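Local atomic coordinates of peptidoglycan-binding domain 1 (PDB entry 5NM7), a protein that probably cleaves bacterial cell-wall peptidoglycan as a modular phage endolysin, joining a putative peptidoglycan-binding domain to a lysozyme-like N-acetylmuramidase domain. Residues D40-M43 / A44-T48; G150-D154 / A155-A159; R256-D259 / R260-A264. All coordinates share one frame; numbering follows the deposited sequence.

Contact 1. Residues D40-M43 / A44-T48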
loop_
_atom_site.group_PDB
_atom_site.type_symbol
_atom_site.label_atom_id
_atom_site.label_comp_id
_atom_site.label_asym_id
_atom_site.label_seq_id
_atom_site.Cartn_x
_atom_site.Cartn_y
_atom_site.Cartn_z
ATOM N N ASP A 40 0.194 14.122 16.706
ATOM C CA ASP A 40 -0.733 15.139 16.189
ATOM C C ASP A 40 -0.036 16.150 15.325
ATOM O O ASP A 40 -0.576 16.558 14.296
ATOM C CB ASP A 40 -1.450 15.884 17.322
ATOM C CG ASP A 40 -2.460 15.043 18.025
ATOM O OD1 ASP A 40 -2.703 13.894 17.603
ATOM O OD2 ASP A 40 -2.969 15.511 19.048
ATOM N N ALA A 41 1.164 16.569 15.733
ATOM C CA ALA A 41 1.934 17.512 14.927
ATOM C C ALA A 41 2.355 16.917 13.586
ATOM O O ALA A 41 2.313 17.612 12.571
ATOM C CB ALA A 41 3.160 18.033 15.691
ATOM N N VAL A 42 2.768 15.648 13.592
ATOM C CA VAL A 42 3.137 14.967 12.374
ATOM C C VAL A 42 1.893 14.916 11.483
ATOM O O VAL A 42 1.967 15.253 10.315
ATOM C CB VAL A 42 3.722 13.570 12.648
ATOM C CG1 VAL A 42 3.916 12.798 11.364
ATOM C CG2 VAL A 42 5.065 13.697 13.324
ATOM N N MET A 43 0.753 14.544 12.069
ATOM C CA MET A 43 -0.495 14.506 11.307
ATOM C C MET A 43 -0.864 15.849 10.696
ATOM O O MET A 43 -1.155 15.939 9.502
ATOM C CB MET A 43 -1.651 13.965 12.161
ATOM C CG MET A 43 -1.620 12.467 12.340
ATOM S SD MET A 43 -3.282 11.820 12.656
ATOM C CE MET A 43 -3.551 12.570 14.261
ATOM N N ALA A 44 -0.787 16.915 11.499
ATOM C CA ALA A 44 -1.075 18.250 11.026
ATOM C C ALA A 44 -0.104 18.666 9.928
ATOM O O ALA A 44 -0.499 19.246 8.917
ATOM C CB ALA A 44 -1.078 19.256 12.183
ATOM N N PHE A 45 1.181 18.368 10.105
ATOM C CA PHE A 45 2.159 18.640 9.068
ATOM C C PHE A 45 1.840 17.883 7.776
ATOM O O PHE A 45 1.883 18.445 6.670
ATOM C CB PHE A 45 3.581 18.276 9.531
ATOM C CG PHE A 45 4.601 18.404 8.453
ATOM C CD1 PHE A 45 5.152 19.647 8.133
ATOM C CD2 PHE A 45 4.999 17.294 7.702
ATOM C CE1 PHE A 45 6.046 19.757 7.087
ATOM C CE2 PHE A 45 5.906 17.413 6.680
ATOM C CZ PHE A 45 6.441 18.650 6.374
ATOM N N GLN A 46 1.512 16.605 7.905
ATOM C CA GLN A 46 1.262 15.799 6.721
ATOM C C GLN A 46 0.052 16.330 5.961
ATOM O O GLN A 46 0.096 16.490 4.745
ATOM C CB GLN A 46 1.065 14.349 7.116
ATOM C CG GLN A 46 2.343 13.637 7.573
ATOM C CD GLN A 46 2.072 12.359 8.338
ATOM O OE1 GLN A 46 1.061 12.258 9.056
ATOM N NE2 GLN A 46 2.960 11.392 8.224
ATOM N N ALA A 47 -0.997 16.644 6.709
ATOM C CA ALA A 47 -2.267 17.074 6.115
ATOM C C ALA A 47 -2.093 18.349 5.347
ATOM O O ALA A 47 -2.572 18.468 4.225
ATOM C CB ALA A 47 -3.345 17.236 7.180
ATOM N N THR A 48 -1.355 19.290 5.924
ATOM C CA THR A 48 -1.203 20.607 5.319
ATOM C C THR A 48 -0.209 20.617 4.158
ATOM O O THR A 48 -0.303 21.492 3.324
ATOM C CB THR A 48 -0.839 21.675 6.353
ATOM O OG1 THR A 48 0.391 21.350 6.980
ATOM C CG2 THR A 48 -1.923 21.787 7.403
#
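Val-42 and Gln-46 meet one turn apart on helix 36-48 of the putative peptidoglycan-binding domain, where Gln-46 helps line a pocket that holds a bound glycine. CG1 of Val-42 lies 3.6 Å from NE2 of Gln-46, so the methyl packs against the amide end of the longer side chain. Val-42 turns this methyl anti to its own nitrogen (chi1 172°), while the Gln-46 chain runs extended beyond CG. The CG of Gln-46 also rests 3.2 Å from the carbonyl oxygen O of Val-42, which takes the backbone N-H of the same glutamine.

The amide of Gln-46 is buried and its polar atoms are satisfied from outside the helix: NE2 bonds to Thr-61 OG1 and Asp-54 OD1, and OE1 receives the N-H of Gly-55. With both ends of the group engaged, its flip is fixed, and the helix is tied to the segment that completes the glycine pocket. Phe-45 faces helices 12-23 and 59-67, where it meets Leu-21, Thr-64 and Leu-65, and its ring stacks with His-49.

Beneath the side chains runs regular i to i+4 bonding, as from Phe-45 N to Ala-41 O at 2.8 Å. At the last turn Ala-44 O accepts two donors of Thr-48 from opposite faces of its carbonyl plane: the backbone N at 3.1 Å and the hydroxyl OG1 at 3.0 Å.

Contact 2. Residues G150-D154 / A155-A159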
loop_
_atom_site.group_PDB
_atom_site.type_symbol
_atom_site.label_atom_id
_atom_site.label_comp_id
_atom_site.label_asym_id
_atom_site.label_seq_id
_atom_site.Cartn_x
_atom_site.Cartn_y
_atom_site.Cartn_z
ATOM N N GLY A 150 9.804 -18.912 -5.096
ATOM C CA GLY A 150 10.920 -18.525 -5.973
ATOM C C GLY A 150 11.143 -17.021 -5.972
ATOM O O GLY A 150 11.921 -16.505 -6.768
ATOM N N TYR A 151 10.486 -16.299 -5.072
ATOM C CA TYR A 151 10.553 -14.838 -5.036
ATOM C C TYR A 151 11.960 -14.313 -4.810
ATOM O O TYR A 151 12.715 -14.851 -3.980
ATOM C CB TYR A 151 9.690 -14.265 -3.903
ATOM C CG TYR A 151 8.280 -14.802 -3.873
ATOM C CD1 TYR A 151 7.408 -14.581 -4.932
ATOM C CD2 TYR A 151 7.833 -15.553 -2.785
ATOM C CE1 TYR A 151 6.107 -15.076 -4.902
ATOM C CE2 TYR A 151 6.542 -16.051 -2.737
ATOM C CZ TYR A 151 5.688 -15.833 -3.805
ATOM O OH TYR A 151 4.407 -16.313 -3.731
ATOM N N ALA A 152 12.285 -13.223 -5.495
ATOM C CA ALA A 152 13.544 -12.488 -5.241
ATOM C C ALA A 152 13.295 -11.261 -4.388
ATOM O O ALA A 152 14.019 -11.012 -3.447
ATOM C CB ALA A 152 14.189 -12.083 -6.550
ATOM N N GLY A 153 12.289 -10.487 -4.750
ATOM C CA GLY A 153 11.948 -9.243 -4.106
ATOM C C GLY A 153 12.600 -8.017 -4.706
ATOM O O GLY A 153 13.638 -8.102 -5.364
ATOM N N ASP A 154 11.984 -6.864 -4.464
ATOM C CA ASP A 154 12.529 -5.587 -4.847
ATOM C C ASP A 154 12.791 -5.553 -6.366
ATOM O O ASP A 154 12.036 -6.136 -7.131
ATOM C CB ASP A 154 13.783 -5.275 -3.998
ATOM C CG ASP A 154 13.521 -5.387 -2.490
ATOM O OD1 ASP A 154 14.208 -6.165 -1.801
ATOM O OD2 ASP A 154 12.612 -4.702 -2.011
ATOM N N ALA A 155 13.842 -4.874 -6.799
ATOM C CA ALA A 155 14.095 -4.687 -8.228
ATOM C C ALA A 155 14.350 -6.020 -8.946
ATOM O O ALA A 155 14.041 -6.145 -10.131
ATOM C CB ALA A 155 15.281 -3.763 -8.402
ATOM N N ALA A 156 14.866 -7.012 -8.228
ATOM C CA ALA A 156 15.154 -8.327 -8.809
ATOM C C ALA A 156 13.871 -9.025 -9.289
ATOM O O ALA A 156 13.934 -9.867 -10.163
ATOM C CB ALA A 156 15.934 -9.203 -7.862
ATOM N N GLU A 157 12.707 -8.641 -8.758
ATOM C CA GLU A 157 11.460 -9.144 -9.321
ATOM C C GLU A 157 11.276 -8.801 -10.774
ATOM O O GLU A 157 10.681 -9.583 -11.485
ATOM C CB GLU A 157 10.230 -8.623 -8.610
ATOM C CG GLU A 157 9.994 -9.282 -7.288
ATOM C CD GLU A 157 9.865 -10.784 -7.379
ATOM O OE1 GLU A 157 8.892 -11.303 -7.978
ATOM O OE2 GLU A 157 10.736 -11.466 -6.821
ATOM N N TYR A 158 11.781 -7.640 -11.210
ATOM C CA TYR A 158 11.648 -7.252 -12.618
ATOM C C TYR A 158 12.434 -8.160 -13.547
ATOM O O TYR A 158 12.027 -8.340 -14.694
ATOM C CB TYR A 158 12.001 -5.807 -12.850
ATOM C CG TYR A 158 10.820 -4.931 -12.553
ATOM C CD1 TYR A 158 9.832 -4.746 -13.493
ATOM C CD2 TYR A 158 10.652 -4.373 -11.296
ATOM C CE1 TYR A 158 8.712 -3.976 -13.213
ATOM C CE2 TYR A 158 9.557 -3.561 -11.001
ATOM C CZ TYR A 158 8.566 -3.398 -11.938
ATOM O OH TYR A 158 7.463 -2.603 -11.695
ATOM N N ALA A 159 13.527 -8.715 -13.071
ATOM C CA ALA A 159 14.277 -9.729 -13.850
ATOM C C ALA A 159 13.424 -10.979 -14.059
ATOM O O ALA A 159 13.355 -11.520 -15.169
ATOM C CB ALA A 159 15.613 -10.066 -13.189
#
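The carboxylate of Glu-157 folds back over the preceding loop and offers one oxygen to two successive backbone N-H groups. Its OE2 receives Ala-152 N at 2.7 Å, nearly along the C-O axis, and Gly-153 N at 2.8 Å on the anti side, somewhat out of the carboxylate plane. The ring of Tyr-158 has Ala-155 O at its edge, in plane. Of the two bonds to OE2, that from Gly-153 is almost straight (174°), that from Ala-152 more bent (145°). A bend at chi2 (-57°) brings the end of the Glu-157 side chain back toward the loop, with CG 3.6 Å from Gly-153 N. The other oxygen, OE1, is held by a salt bridge to Arg-160 and by the N-H of Tyr-117, which would fix the rotation of the group and probably favour its charged form.

Between these groups the chain makes a type II' beta turn from Gly-153 to Ala-156, closed by a weak bond from Ala-156 N to Gly-153 O. Glu-157 N then reaches Asp-154 O at 3.1 Å from above the carbonyl plane, leading into the helix. The methyls of Ala-152 and Ala-156 touch, CB to CB 3.6 Å.

The turn thus leads from the long loop after helix 119-128 into helix 156-167 of the N-acetylmuramidase domain. Tyr-151 bonds through OH to Glu-118 and packs on Leu-116, Glu-157 lies against Ile-115 and Leu-116 of strand 115-117, and Tyr-158 touches Ile-115 while bonding through OH to Pro-113 O and forming a cation-pi contact with Arg-112.

Contact 3. Residues R256-D259 / R260-A264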
loop_
_atom_site.group_PDB
_atom_site.type_symbol
_atom_site.label_atom_id
_atom_site.label_comp_id
_atom_site.label_asym_id
_atom_site.label_seq_id
_atom_site.Cartn_x
_atom_site.Cartn_y
_atom_site.Cartn_z
ATOM N N ARG A 256 -7.427 -1.414 15.674
ATOM C CA ARG A 256 -6.801 -0.370 16.472
ATOM C C ARG A 256 -6.420 0.885 15.692
ATOM O O ARG A 256 -6.565 1.995 16.191
ATOM C CB ARG A 256 -5.663 -0.991 17.321
ATOM C CG ARG A 256 -6.234 -2.194 18.092
ATOM C CD ARG A 256 -5.701 -2.415 19.476
ATOM N NE ARG A 256 -6.357 -3.595 20.068
ATOM C CZ ARG A 256 -5.831 -4.396 20.998
ATOM N NH1 ARG A 256 -4.606 -4.191 21.480
ATOM N NH2 ARG A 256 -6.538 -5.427 21.435
ATOM N N ALA A 257 -6.050 0.754 14.413
ATOM C CA ALA A 257 -5.881 1.906 13.552
ATOM C C ALA A 257 -7.164 2.706 13.351
ATOM O O ALA A 257 -7.156 3.934 13.394
ATOM C CB ALA A 257 -5.312 1.497 12.181
ATOM N N PHE A 258 -8.241 1.979 13.084
ATOM C CA PHE A 258 -9.556 2.573 12.900
ATOM C C PHE A 258 -9.968 3.367 14.145
ATOM O O PHE A 258 -10.418 4.509 14.016
ATOM C CB PHE A 258 -10.607 1.490 12.634
ATOM C CG PHE A 258 -12.018 2.032 12.647
ATOM C CD1 PHE A 258 -12.498 2.818 11.595
ATOM C CD2 PHE A 258 -12.844 1.794 13.733
ATOM C CE1 PHE A 258 -13.786 3.343 11.611
ATOM C CE2 PHE A 258 -14.122 2.341 13.772
ATOM C CZ PHE A 258 -14.596 3.111 12.716
ATOM N N ASP A 259 -9.759 2.774 15.322
ATOM C CA ASP A 259 -10.057 3.494 16.581
ATOM C C ASP A 259 -9.250 4.788 16.625
ATOM O O ASP A 259 -9.791 5.833 16.921
ATOM C CB ASP A 259 -9.758 2.642 17.817
ATOM C CG ASP A 259 -10.724 1.448 17.992
ATOM O OD1 ASP A 259 -11.828 1.439 17.391
ATOM O OD2 ASP A 259 -10.350 0.487 18.716
ATOM N N ARG A 260 -7.954 4.718 16.316
ATOM C CA ARG A 260 -7.114 5.933 16.295
ATOM C C ARG A 260 -7.637 7.025 15.380
ATOM O O ARG A 260 -7.708 8.196 15.758
ATOM C CB ARG A 260 -5.667 5.632 15.878
ATOM C CG ARG A 260 -4.700 5.385 16.996
ATOM C CD ARG A 260 -3.261 5.389 16.494
ATOM N NE ARG A 260 -2.966 4.511 15.356
ATOM C CZ ARG A 260 -2.753 3.190 15.411
ATOM N NH1 ARG A 260 -2.825 2.499 16.563
ATOM N NH2 ARG A 260 -2.488 2.535 14.285
ATOM N N TYR A 261 -7.978 6.645 14.150
ATOM C CA TYR A 261 -8.464 7.592 13.172
ATOM C C TYR A 261 -9.850 8.129 13.485
ATOM O O TYR A 261 -10.148 9.276 13.150
ATOM C CB TYR A 261 -8.426 7.018 11.742
ATOM C CG TYR A 261 -7.020 6.854 11.201
ATOM C CD1 TYR A 261 -6.199 7.975 11.008
ATOM C CD2 TYR A 261 -6.524 5.608 10.873
ATOM C CE1 TYR A 261 -4.912 7.844 10.506
ATOM C CE2 TYR A 261 -5.251 5.464 10.369
ATOM C CZ TYR A 261 -4.450 6.588 10.194
ATOM O OH TYR A 261 -3.179 6.412 9.702
ATOM N N SER A 262 -10.697 7.285 14.060
ATOM C CA SER A 262 -12.022 7.706 14.523
ATOM C C SER A 262 -11.905 8.769 15.597
ATOM O O SER A 262 -12.578 9.778 15.525
ATOM C CB SER A 262 -12.788 6.532 15.113
ATOM O OG SER A 262 -13.022 5.550 14.150
ATOM N N ARG A 263 -11.015 8.527 16.557
ATOM C CA ARG A 263 -10.683 9.512 17.598
ATOM C C ARG A 263 -10.096 10.815 17.045
ATOM O O ARG A 263 -10.546 11.905 17.415
ATOM C CB ARG A 263 -9.735 8.899 18.633
ATOM C CG ARG A 263 -10.440 7.883 19.520
ATOM C CD ARG A 263 -9.621 7.413 20.717
ATOM N NE ARG A 263 -8.382 6.712 20.351
ATOM C CZ ARG A 263 -8.149 5.387 20.428
ATOM N NH1 ARG A 263 -9.069 4.517 20.874
ATOM N NH2 ARG A 263 -6.958 4.914 20.047
ATOM N N ALA A 264 -9.106 10.704 16.160
ATOM C CA ALA A 264 -8.457 11.886 15.555
ATOM C C ALA A 264 -9.455 12.796 14.835
ATOM O O ALA A 264 -9.482 14.008 15.070
ATOM C CB ALA A 264 -7.343 11.458 14.601
HETATM O O HOH W 1 -5.961 2.479 18.911
#
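Helix 250-265, the last of the chain, carries this local contact in the N-acetylmuramidase domain, where residues three and four apart meet along successive turns. Phe-258 and Ser-262 make the tightest side-chain approach: OG of Ser-262 sits over one face of the phenyl ring, 3.2 Å from CZ and displaced toward the rim. The ring reaches this place because its CG is anti to the backbone nitrogen (chi1 171°). The hydroxyl donates to Phe-258 O at 2.8 Å from well above the carbonyl plane, while the N-H of Ser-262 meets the same oxygen nearly end-on, so two bonds grip one carbonyl.

Arg-260 and Arg-263 both curl back over the preceding turn. The guanidinium of Arg-260 lays one face over Ala-257, whose CA is 3.5 Å from NH2, and that nitrogen forms a salt bridge with Glu-99. Tyr-261 bonds through OH to the other oxygen of Glu-99, and its CD2 comes within 3.1 Å of Ala-257 O. Glu-99 thereby ties two neighbouring residues to helix 91-101, where Ala-257 also packs on Ala-96.

Arg-263 is bent at chi3 (-62°), which places the face of its guanidinium over Asp-259 O. NH1 approaches CB of Asp-259, although the opposite charges remain apart, with OD2 4.7 Å from NH1. A water bridges two turns of the helix, accepting from NH2 of Arg-263 at 2.9 Å and donating to Arg-256 O at 2.8 Å.

Overall arrangement
From the N terminus the three contacts follow in series, none nested in or crossing another, and each is local to its own continuous segment. Contact 1 lies in the putative peptidoglycan-binding domain. Contact 2 turns a loop into helix 156-167 beside strand 115-117, on the opposite side of the chain's centre, about 35 Å from contact 1 between centres. Contact 3, on the closing helix, belongs to the same N-acetylmuramidase domain as contact 2 but lies about 35 Å from it between centres. It instead comes back to contact 1: CE of Met-43 packs 4.0 Å from CB of Ala-264, and Arg-260 touches Arg-39, joining helices 36-48 and 250-265 between the two domains.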